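Local coordinates for substrate-binding protein (Synechococcus sp., PDB 6WPN) that probably binds an oligosaccharide or a related sugar in the periplasm, as the substrate-binding component of a transport system, at residues Q398-R401 and A402-Q406; S409-A412 and V413-E417; D192-E195 and L196-F200; F225-W228 and T229-R233. All blocks are in the same frame, centred on the assembly; numbering follows the deposited sequence.

Contact 1 (Q398-R401 and A402-Q406)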
loop_
_atom_site.group_PDB
_atom_site.type_symbol
_atom_site.label_atom_id
_atom_site.label_comp_id
_atom_site.label_asym_id
_atom_site.label_seq_id
_atom_site.Cartn_x
_atom_site.Cartn_y
_atom_site.Cartn_z
ATOM N N GLN A 398 -15.063 3.877 -14.948
ATOM C CA GLN A 398 -15.198 4.813 -16.061
ATOM C C GLN A 398 -13.921 4.867 -16.893
ATOM O O GLN A 398 -13.978 4.908 -18.127
ATOM C CB GLN A 398 -15.565 6.206 -15.544
ATOM C CG GLN A 398 -16.945 6.289 -14.902
ATOM C CD GLN A 398 -18.034 5.664 -15.759
ATOM O OE1 GLN A 398 -18.088 5.872 -16.974
ATOM N NE2 GLN A 398 -18.917 4.901 -15.125
ATOM N N LEU A 399 -12.760 4.861 -16.238
ATOM C CA LEU A 399 -11.507 4.844 -16.984
ATOM C C LEU A 399 -11.420 3.591 -17.843
ATOM O O LEU A 399 -10.948 3.638 -18.985
ATOM C CB LEU A 399 -10.321 4.921 -16.024
ATOM C CG LEU A 399 -8.926 4.872 -16.653
ATOM C CD1 LEU A 399 -8.745 6.007 -17.644
ATOM C CD2 LEU A 399 -7.854 4.934 -15.586
ATOM N N GLN A 400 -11.937 2.477 -17.328
ATOM C CA GLN A 400 -11.930 1.227 -18.073
ATOM C C GLN A 400 -12.759 1.330 -19.345
ATOM O O GLN A 400 -12.359 0.823 -20.399
ATOM C CB GLN A 400 -12.447 0.113 -17.169
ATOM C CG GLN A 400 -12.203 -1.281 -17.660
ATOM C CD GLN A 400 -12.486 -2.301 -16.574
ATOM O OE1 GLN A 400 -12.172 -2.076 -15.403
ATOM N NE2 GLN A 400 -13.087 -3.426 -16.956
ATOM N N ARG A 401 -13.912 1.999 -19.273
ATOM C CA ARG A 401 -14.724 2.206 -20.467
ATOM C C ARG A 401 -13.995 3.050 -21.503
ATOM O O ARG A 401 -14.176 2.849 -22.708
ATOM C CB ARG A 401 -16.050 2.871 -20.099
ATOM C CG ARG A 401 -16.925 2.064 -19.164
ATOM C CD ARG A 401 -18.143 2.872 -18.782
ATOM N NE ARG A 401 -19.045 3.038 -19.912
ATOM C CZ ARG A 401 -20.023 3.935 -19.958
ATOM N NH1 ARG A 401 -20.208 4.762 -18.940
ATOM N NH2 ARG A 401 -20.815 4.006 -21.022
ATOM N N ALA A 402 -13.183 4.008 -21.056
ATOM C CA ALA A 402 -12.464 4.855 -21.997
ATOM C C ALA A 402 -11.269 4.138 -22.608
ATOM O O ALA A 402 -10.951 4.363 -23.782
ATOM C CB ALA A 402 -12.008 6.141 -21.307
HETATM N N MSE A 403 -10.608 3.275 -21.845
HETATM C CA MSE A 403 -9.463 2.529 -22.349
HETATM C C MSE A 403 -9.889 1.540 -23.420
HETATM O O MSE A 403 -9.188 1.350 -24.413
HETATM C CB MSE A 403 -8.755 1.796 -21.213
HETATM C CG MSE A 403 -7.947 2.697 -20.301
HETATM SE SE MSE A 403 -7.391 1.741 -18.704
HETATM C CE MSE A 403 -5.530 2.329 -18.601
ATOM N N LEU A 404 -11.043 0.908 -23.216
ATOM C CA LEU A 404 -11.577 -0.032 -24.192
ATOM C C LEU A 404 -12.195 0.657 -25.401
ATOM O O LEU A 404 -12.692 -0.031 -26.301
ATOM C CB LEU A 404 -12.615 -0.942 -23.532
ATOM C CG LEU A 404 -12.080 -1.941 -22.505
ATOM C CD1 LEU A 404 -13.220 -2.645 -21.783
ATOM C CD2 LEU A 404 -11.177 -2.954 -23.187
ATOM N N GLY A 405 -12.168 1.988 -25.451
ATOM C CA GLY A 405 -12.723 2.708 -26.575
ATOM C C GLY A 405 -14.231 2.790 -26.615
ATOM O O GLY A 405 -14.793 3.081 -27.673
ATOM N N GLN A 406 -14.914 2.540 -25.495
ATOM C CA GLN A 406 -16.370 2.635 -25.496
ATOM C C GLN A 406 -16.840 4.075 -25.333
ATOM O O GLN A 406 -17.915 4.429 -25.825
ATOM C CB GLN A 406 -16.961 1.754 -24.394
ATOM C CG GLN A 406 -16.672 0.272 -24.580
ATOM C CD GLN A 406 -16.852 -0.530 -23.304
ATOM O OE1 GLN A 406 -17.350 -0.020 -22.299
ATOM N NE2 GLN A 406 -16.419 -1.786 -23.329
#
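L399 and M403 meet one turn apart at the C-terminal end of helix 388-403, where L399 CG lies 4.0 Å from the selenium, SE, of the selenomethionine M403. The two side chains approach on a slant because they leave the backbone differently: L399 holds CG trans to its backbone N (chi1 178°), whereas M403 turns CG back over the preceding turn, 3.4 Å from L399 O. That carbonyl also takes the M403 N-H, so chain and side chain of M403 close on the same oxygen. Helix 219-233 covers this face, with T229 against L399 and with W228 and Y232 against M403.

R401 points elsewhere. Its chain bends at chi3 and brings NH1 back to Q398 OE1 at 3.1 Å. The nitrogen sits in the Q398 amide plane on a lone pair of OE1, yet OE1 is 23° out of the guanidinium plane. Q406 crosses R401 at about a right angle, and Q406 OE1 rests 3.8 Å from R401 CG, against the aliphatic stem. L404 leans over the backbone instead, with CG 3.5 Å from Q400 O.

G405, phi 76°, is the first residue to leave the helical conformation. Q406 N bonds R401 O at 2.9 Å and G405 N bonds A402 O at 3.1 Å, the paired backward bonds of a Schellman motif closing a helix C-terminus.

Contact 2 (S409-A412 and V413-E417)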
loop_
_atom_site.group_PDB
_atom_site.type_symbol
_atom_site.label_atom_id
_atom_site.label_comp_id
_atom_site.label_asym_id
_atom_site.label_seq_id
_atom_site.Cartn_x
_atom_site.Cartn_y
_atom_site.Cartn_z
ATOM N N SER A 409 -12.176 9.928 -23.055
ATOM C CA SER A 409 -11.592 10.182 -21.739
ATOM C C SER A 409 -12.405 11.206 -20.956
ATOM O O SER A 409 -12.708 11.001 -19.776
ATOM C CB SER A 409 -10.152 10.675 -21.892
ATOM O OG SER A 409 -9.365 9.776 -22.649
ATOM N N ASP A 410 -12.746 12.331 -21.596
ATOM C CA ASP A 410 -13.562 13.343 -20.933
ATOM C C ASP A 410 -14.933 12.795 -20.582
ATOM O O ASP A 410 -15.518 13.185 -19.565
ATOM C CB ASP A 410 -13.695 14.593 -21.804
ATOM C CG ASP A 410 -12.365 15.279 -22.044
ATOM O OD1 ASP A 410 -11.447 15.098 -21.215
ATOM O OD2 ASP A 410 -12.248 16.019 -23.047
ATOM N N GLN A 411 -15.469 11.911 -21.425
ATOM C CA GLN A 411 -16.744 11.278 -21.119
ATOM C C GLN A 411 -16.634 10.444 -19.849
ATOM O O GLN A 411 -17.552 10.428 -19.025
ATOM C CB GLN A 411 -17.174 10.407 -22.299
ATOM C CG GLN A 411 -18.627 9.994 -22.300
ATOM C CD GLN A 411 -19.546 11.154 -22.615
ATOM O OE1 GLN A 411 -19.126 12.145 -23.216
ATOM N NE2 GLN A 411 -20.814 11.032 -22.228
ATOM N N ALA A 412 -15.501 9.764 -19.662
ATOM C CA ALA A 412 -15.285 9.017 -18.426
ATOM C C ALA A 412 -15.225 9.948 -17.221
ATOM O O ALA A 412 -15.808 9.658 -16.170
ATOM C CB ALA A 412 -14.004 8.186 -18.530
ATOM N N VAL A 413 -14.520 11.073 -17.363
ATOM C CA VAL A 413 -14.410 12.048 -16.281
ATOM C C VAL A 413 -15.788 12.526 -15.854
ATOM O O VAL A 413 -16.107 12.572 -14.661
ATOM C CB VAL A 413 -13.522 13.229 -16.715
ATOM C CG1 VAL A 413 -13.454 14.273 -15.616
ATOM C CG2 VAL A 413 -12.136 12.733 -17.083
ATOM N N LEU A 414 -16.620 12.900 -16.824
ATOM C CA LEU A 414 -17.945 13.409 -16.491
ATOM C C LEU A 414 -18.792 12.335 -15.824
ATOM O O LEU A 414 -19.464 12.601 -14.820
ATOM C CB LEU A 414 -18.642 13.934 -17.744
ATOM C CG LEU A 414 -19.938 14.652 -17.388
ATOM C CD1 LEU A 414 -19.619 15.967 -16.681
ATOM C CD2 LEU A 414 -20.827 14.865 -18.605
ATOM N N GLU A 415 -18.764 11.112 -16.360
ATOM C CA GLU A 415 -19.541 10.032 -15.763
ATOM C C GLU A 415 -19.069 9.739 -14.348
ATOM O O GLU A 415 -19.886 9.556 -13.439
ATOM C CB GLU A 415 -19.444 8.770 -16.623
ATOM C CG GLU A 415 -20.076 8.882 -18.007
ATOM C CD GLU A 415 -21.587 8.806 -17.978
ATOM O OE1 GLU A 415 -22.149 8.504 -16.903
ATOM O OE2 GLU A 415 -22.215 9.054 -19.031
ATOM N N ALA A 416 -17.753 9.714 -14.135
ATOM C CA ALA A 416 -17.233 9.496 -12.788
ATOM C C ALA A 416 -17.637 10.628 -11.850
ATOM O O ALA A 416 -18.062 10.383 -10.715
ATOM C CB ALA A 416 -15.713 9.344 -12.828
ATOM N N GLU A 417 -17.517 11.873 -12.309
ATOM C CA GLU A 417 -17.885 13.012 -11.474
ATOM C C GLU A 417 -19.356 12.950 -11.079
ATOM O O GLU A 417 -19.708 13.163 -9.914
ATOM C CB GLU A 417 -17.576 14.319 -12.207
ATOM C CG GLU A 417 -18.065 15.560 -11.487
ATOM C CD GLU A 417 -18.057 16.791 -12.375
ATOM O OE1 GLU A 417 -18.540 16.707 -13.528
ATOM O OE2 GLU A 417 -17.559 17.843 -11.920
#
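V413 reaches back onto S409 near the start of helix 409-427, its N donating to S409 O at 3.0 Å. CG1 stands trans to the backbone N (chi1 178°), which leaves CG2 beside that N and 3.3 Å from S409 O, so the carbonyl is approached by both an N-H and a methyl group of one residue. V413 CB also lies close to D410 O.

L414 follows with the same i to i-4 bond, L414 N to D410 O, at 3.0 Å. Its CB is 3.7 Å from D410 O.

These bonds are those of a regular alpha-helix, and S408 OG, accepting from Q411 N just ahead of it, is consistent with a serine N-cap. The helix runs antiparallel to helix 388-403, with which it forms a helical hairpin.

E415 carries the one meeting of two long side chains. Its CG lies beside the backbone N (chi1 -66°) and passes 3.1 Å from Q411 O, the same oxygen that receives E415 N; the bend at chi2 then turns the carboxylate alongside Q411. Q411 and E415 lie side by side and point the same way, with their amide and carboxylate planes 52° apart. Q411 NE2 and E415 OE2 are 4.0 Å from each other, too far to count as a bond.

A416 N donates to A412 O at 2.8 Å, while A416 CB sits 3.4 Å from that oxygen. E417 continues the helix through its N bond to V413 O, and its OE1 makes a weak hydrogen bond with N217 ND2.

Contact 3 (D192-E195 and L196-F200)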
loop_
_atom_site.group_PDB
_atom_site.type_symbol
_atom_site.label_atom_id
_atom_site.label_comp_id
_atom_site.label_asym_id
_atom_site.label_seq_id
_atom_site.Cartn_x
_atom_site.Cartn_y
_atom_site.Cartn_z
ATOM N N ASP A 192 -8.853 -3.446 -6.579
ATOM C CA ASP A 192 -7.568 -4.115 -6.449
ATOM C C ASP A 192 -6.574 -3.069 -5.967
ATOM O O ASP A 192 -6.903 -2.272 -5.082
ATOM C CB ASP A 192 -7.135 -4.746 -7.777
ATOM C CG ASP A 192 -6.187 -5.925 -7.590
ATOM O OD1 ASP A 192 -4.992 -5.704 -7.286
ATOM O OD2 ASP A 192 -6.648 -7.080 -7.740
ATOM N N SER A 193 -5.370 -3.054 -6.524
ATOM C CA SER A 193 -4.368 -2.097 -6.076
ATOM C C SER A 193 -4.853 -0.668 -6.279
ATOM O O SER A 193 -5.621 -0.369 -7.197
ATOM C CB SER A 193 -3.059 -2.305 -6.833
ATOM O OG SER A 193 -2.162 -1.234 -6.594
ATOM N N ALA A 194 -4.407 0.220 -5.396
ATOM C CA ALA A 194 -4.731 1.636 -5.479
ATOM C C ALA A 194 -3.644 2.430 -6.187
ATOM O O ALA A 194 -3.672 3.665 -6.154
ATOM C CB ALA A 194 -4.976 2.208 -4.080
ATOM N N GLU A 195 -2.684 1.748 -6.818
ATOM C CA GLU A 195 -1.567 2.446 -7.444
ATOM C C GLU A 195 -2.055 3.420 -8.504
ATOM O O GLU A 195 -1.496 4.509 -8.663
ATOM C CB GLU A 195 -0.584 1.444 -8.053
ATOM C CG GLU A 195 0.698 2.097 -8.561
ATOM C CD GLU A 195 1.590 1.139 -9.328
ATOM O OE1 GLU A 195 1.307 -0.083 -9.316
ATOM O OE2 GLU A 195 2.564 1.616 -9.957
ATOM N N LEU A 196 -3.105 3.049 -9.235
ATOM C CA LEU A 196 -3.640 3.945 -10.251
ATOM C C LEU A 196 -4.203 5.208 -9.616
ATOM O O LEU A 196 -3.869 6.324 -10.024
ATOM C CB LEU A 196 -4.718 3.225 -11.055
ATOM C CG LEU A 196 -5.261 3.936 -12.288
ATOM C CD1 LEU A 196 -4.200 4.111 -13.336
ATOM C CD2 LEU A 196 -6.413 3.134 -12.826
ATOM N N LEU A 197 -5.029 5.049 -8.582
ATOM C CA LEU A 197 -5.544 6.209 -7.863
ATOM C C LEU A 197 -4.411 7.020 -7.254
ATOM O O LEU A 197 -4.480 8.252 -7.199
ATOM C CB LEU A 197 -6.525 5.764 -6.781
ATOM C CG LEU A 197 -7.372 6.880 -6.173
ATOM C CD1 LEU A 197 -8.284 7.476 -7.237
ATOM C CD2 LEU A 197 -8.178 6.361 -5.002
ATOM N N GLU A 198 -3.370 6.344 -6.766
ATOM C CA GLU A 198 -2.217 7.062 -6.236
ATOM C C GLU A 198 -1.487 7.833 -7.332
ATOM O O GLU A 198 -0.970 8.929 -7.081
ATOM C CB GLU A 198 -1.271 6.091 -5.531
ATOM C CG GLU A 198 -1.838 5.503 -4.241
ATOM C CD GLU A 198 -1.125 4.233 -3.807
ATOM O OE1 GLU A 198 -0.278 3.736 -4.577
ATOM O OE2 GLU A 198 -1.401 3.741 -2.692
ATOM N N SER A 199 -1.438 7.286 -8.553
ATOM C CA SER A 199 -0.810 8.019 -9.649
ATOM C C SER A 199 -1.570 9.301 -9.954
ATOM O O SER A 199 -0.963 10.327 -10.290
ATOM C CB SER A 199 -0.725 7.156 -10.905
ATOM O OG SER A 199 -1.980 7.095 -11.557
ATOM N N PHE A 200 -2.902 9.259 -9.843
ATOM C CA PHE A 200 -3.699 10.473 -9.984
ATOM C C PHE A 200 -3.227 11.534 -9.003
ATOM O O PHE A 200 -3.000 12.690 -9.379
ATOM C CB PHE A 200 -5.187 10.163 -9.772
ATOM C CG PHE A 200 -5.874 9.579 -10.984
ATOM C CD1 PHE A 200 -5.677 8.261 -11.348
ATOM C CD2 PHE A 200 -6.728 10.351 -11.749
ATOM C CE1 PHE A 200 -6.304 7.724 -12.459
ATOM C CE2 PHE A 200 -7.359 9.817 -12.863
ATOM C CZ PHE A 200 -7.144 8.500 -13.214
#
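A194 and E198 are joined first by a backbone hydrogen bond, E198 N to A194 O at 2.8 Å, which the donor meets almost head-on. S199 N repeats the step onto E195 O, completing the first turn of helix 195-202.

Side-chain hydrogen bonds come next. At the helix start, A194 occupies the N-cap position but has no polar side chain; S193, one residue earlier, supplies an ST turn, its OG accepting from E195 N at 3.0 Å. Y396 OH, from helix 388-403, bonds both L197 N and S193 O. Inside the first turns, S199 swings its OG between the backbone N and the carbonyl carbon (chi1 78°) and donates to L196 O at 2.6 Å, in the carbonyl plane on a lone pair. L196 O also receives F200 N, so two donors grip it.

Packing is carried by E198. Its CG lies beside its own backbone N (chi1 -68°), and the extended chain folds back over the turn. CG passes 3.2 Å from A194 O, OE1 comes 3.4 Å from E195 CA, and OE2 is near A194 CB. An alanine here is likely to uncover the A194 carbonyl and to leave R144, whose NH2 forms a salt bridge with E198 OE1, without its mate.

E195 OE1 and E198 OE1, probably both negative, stay 6.3 Å apart. The positive helix start and R144 would probably both favour the ionised form of E198.

Contact 4 (F225-W228 and T229-R233)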
loop_
_atom_site.group_PDB
_atom_site.type_symbol
_atom_site.label_atom_id
_atom_site.label_comp_id
_atom_site.label_asym_id
_atom_site.label_seq_id
_atom_site.Cartn_x
_atom_site.Cartn_y
_atom_site.Cartn_z
ATOM N N PHE A 225 -6.765 11.235 -16.775
ATOM C CA PHE A 225 -7.603 10.278 -17.495
ATOM C C PHE A 225 -7.077 10.033 -18.903
ATOM O O PHE A 225 -6.994 8.887 -19.360
ATOM C CB PHE A 225 -9.053 10.771 -17.557
ATOM C CG PHE A 225 -9.934 10.224 -16.466
ATOM C CD1 PHE A 225 -9.892 10.749 -15.186
ATOM C CD2 PHE A 225 -10.804 9.177 -16.727
ATOM C CE1 PHE A 225 -10.709 10.241 -14.185
ATOM C CE2 PHE A 225 -11.614 8.664 -15.731
ATOM C CZ PHE A 225 -11.567 9.198 -14.460
ATOM N N ALA A 226 -6.728 11.106 -19.613
ATOM C CA ALA A 226 -6.192 10.965 -20.964
ATOM C C ALA A 226 -4.861 10.226 -20.954
ATOM O O ALA A 226 -4.558 9.464 -21.880
ATOM C CB ALA A 226 -6.039 12.339 -21.612
ATOM N N PHE A 227 -4.048 10.451 -19.921
ATOM C CA PHE A 227 -2.765 9.768 -19.807
ATOM C C PHE A 227 -2.943 8.258 -19.877
ATOM O O PHE A 227 -2.331 7.582 -20.713
ATOM C CB PHE A 227 -2.084 10.178 -18.497
ATOM C CG PHE A 227 -0.755 9.506 -18.247
ATOM C CD1 PHE A 227 -0.686 8.330 -17.515
ATOM C CD2 PHE A 227 0.424 10.067 -18.719
ATOM C CE1 PHE A 227 0.531 7.713 -17.271
ATOM C CE2 PHE A 227 1.648 9.461 -18.475
ATOM C CZ PHE A 227 1.702 8.280 -17.750
ATOM N N TRP A 228 -3.808 7.715 -19.019
ATOM C CA TRP A 228 -3.981 6.270 -18.948
ATOM C C TRP A 228 -4.779 5.741 -20.131
ATOM O O TRP A 228 -4.504 4.643 -20.630
ATOM C CB TRP A 228 -4.644 5.903 -17.625
ATOM C CG TRP A 228 -3.725 6.144 -16.480
ATOM C CD1 TRP A 228 -3.813 7.131 -15.545
ATOM C CD2 TRP A 228 -2.552 5.394 -16.163
ATOM N NE1 TRP A 228 -2.769 7.037 -14.655
ATOM C CE2 TRP A 228 -1.981 5.976 -15.014
ATOM C CE3 TRP A 228 -1.926 4.283 -16.740
ATOM C CZ2 TRP A 228 -0.822 5.481 -14.428
ATOM C CZ3 TRP A 228 -0.776 3.796 -16.158
ATOM C CH2 TRP A 228 -0.236 4.392 -15.015
ATOM N N THR A 229 -5.765 6.506 -20.603
ATOM C CA THR A 229 -6.526 6.084 -21.772
ATOM C C THR A 229 -5.616 5.942 -22.987
ATOM O O THR A 229 -5.633 4.915 -23.676
ATOM C CB THR A 229 -7.643 7.086 -22.060
ATOM O OG1 THR A 229 -8.532 7.146 -20.940
ATOM C CG2 THR A 229 -8.424 6.670 -23.304
ATOM N N ASP A 230 -4.788 6.958 -23.242
ATOM C CA ASP A 230 -3.922 6.946 -24.417
ATOM C C ASP A 230 -2.866 5.847 -24.327
ATOM O O ASP A 230 -2.533 5.217 -25.336
ATOM C CB ASP A 230 -3.257 8.313 -24.587
ATOM C CG ASP A 230 -4.254 9.415 -24.904
ATOM O OD1 ASP A 230 -5.344 9.109 -25.437
ATOM O OD2 ASP A 230 -3.945 10.595 -24.623
ATOM N N LEU A 231 -2.329 5.599 -23.133
ATOM C CA LEU A 231 -1.363 4.514 -22.983
ATOM C C LEU A 231 -1.982 3.179 -23.382
ATOM O O LEU A 231 -1.382 2.400 -24.131
ATOM C CB LEU A 231 -0.846 4.458 -21.545
ATOM C CG LEU A 231 0.231 5.462 -21.125
ATOM C CD1 LEU A 231 0.682 5.175 -19.707
ATOM C CD2 LEU A 231 1.410 5.428 -22.067
ATOM N N TYR A 232 -3.203 2.914 -22.915
ATOM C CA TYR A 232 -3.838 1.638 -23.223
ATOM C C TYR A 232 -4.186 1.539 -24.702
ATOM O O TYR A 232 -3.946 0.504 -25.336
ATOM C CB TYR A 232 -5.095 1.451 -22.375
ATOM C CG TYR A 232 -5.640 0.048 -22.456
ATOM C CD1 TYR A 232 -5.133 -0.960 -21.643
ATOM C CD2 TYR A 232 -6.626 -0.283 -23.372
ATOM C CE1 TYR A 232 -5.617 -2.248 -21.719
ATOM C CE2 TYR A 232 -7.114 -1.574 -23.457
ATOM C CZ TYR A 232 -6.604 -2.550 -22.628
ATOM O OH TYR A 232 -7.085 -3.832 -22.704
ATOM N N ARG A 233 -4.749 2.606 -25.268
ATOM C CA ARG A 233 -5.213 2.548 -26.646
ATOM C C ARG A 233 -4.063 2.379 -27.628
ATOM O O ARG A 233 -4.252 1.797 -28.700
ATOM C CB ARG A 233 -6.002 3.812 -26.984
ATOM C CG ARG A 233 -7.279 3.991 -26.189
ATOM C CD ARG A 233 -8.200 4.967 -26.899
ATOM N NE ARG A 233 -9.453 5.171 -26.184
ATOM C CZ ARG A 233 -10.417 5.990 -26.593
ATOM N NH1 ARG A 233 -10.263 6.680 -27.714
ATOM N NH2 ARG A 233 -11.530 6.116 -25.885
#
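One face of the F227 ring is covered by L231, whose CG lies over it and whose CD1 is 3.5 Å from F227 CE1. At the edge of the same ring, in its plane, is W228 CG. The indole of W228 in turn receives F227 on one face, with F227 CD1 3.6 Å above the plane and over its centre. L231 CD1 also approaches the indole obliquely, 4.0 Å from W228 CE3. The cluster follows from opposed torsions: F227 CG is trans to its backbone N (chi1 179°), while L231 CG lies beside its own N (chi1 -79°), so the two side chains converge across one turn.

T229 works on the backbone. Both its N and its OG1 donate to F225 O, the hydroxyl at 2.8 Å from 42° above the carbonyl plane, off the lone pairs, and the N-H at 3.0 Å. With a valine in its place, F225 O would probably keep just the backbone donor, and S409 OG would lose its weak bond with OG1. D230 N bonds A226 O at 2.9 Å, while D230 OD2 lies 3.0 Å from that oxygen as a second acceptor, which does not bond to it.

Y232 OH is held by R239 O. Helix 219-233 packs F225 on I395 of helix 388-403 and on A412 and V413 of helix 409-427; W228 meets W165, and F227 rests on V168 and P169 around the start of helix 168-179.

In the fold
Contacts 1, 2 and 4 form one peripheral cluster, with centres 23 to 26 Å from the centre of the chain; contact 3, about 9 Å from it, is the inner member. Contact 1 is central to the cluster, its centre about 10 Å from contact 2 and 9 Å from contact 4, and A402 O probably bonds R233 NH2 at 2.8 Å. Contacts 2 and 4 share a weak S409 OG to T229 OG1 bond. Contact 3 touches contact 1 through L196 CD2 and L399 CD2 (3.6 Å), and contact 4 where the F200 and F225 rings meet at about 75°. It stays about 7 Å from contact 2 at the nearest atoms.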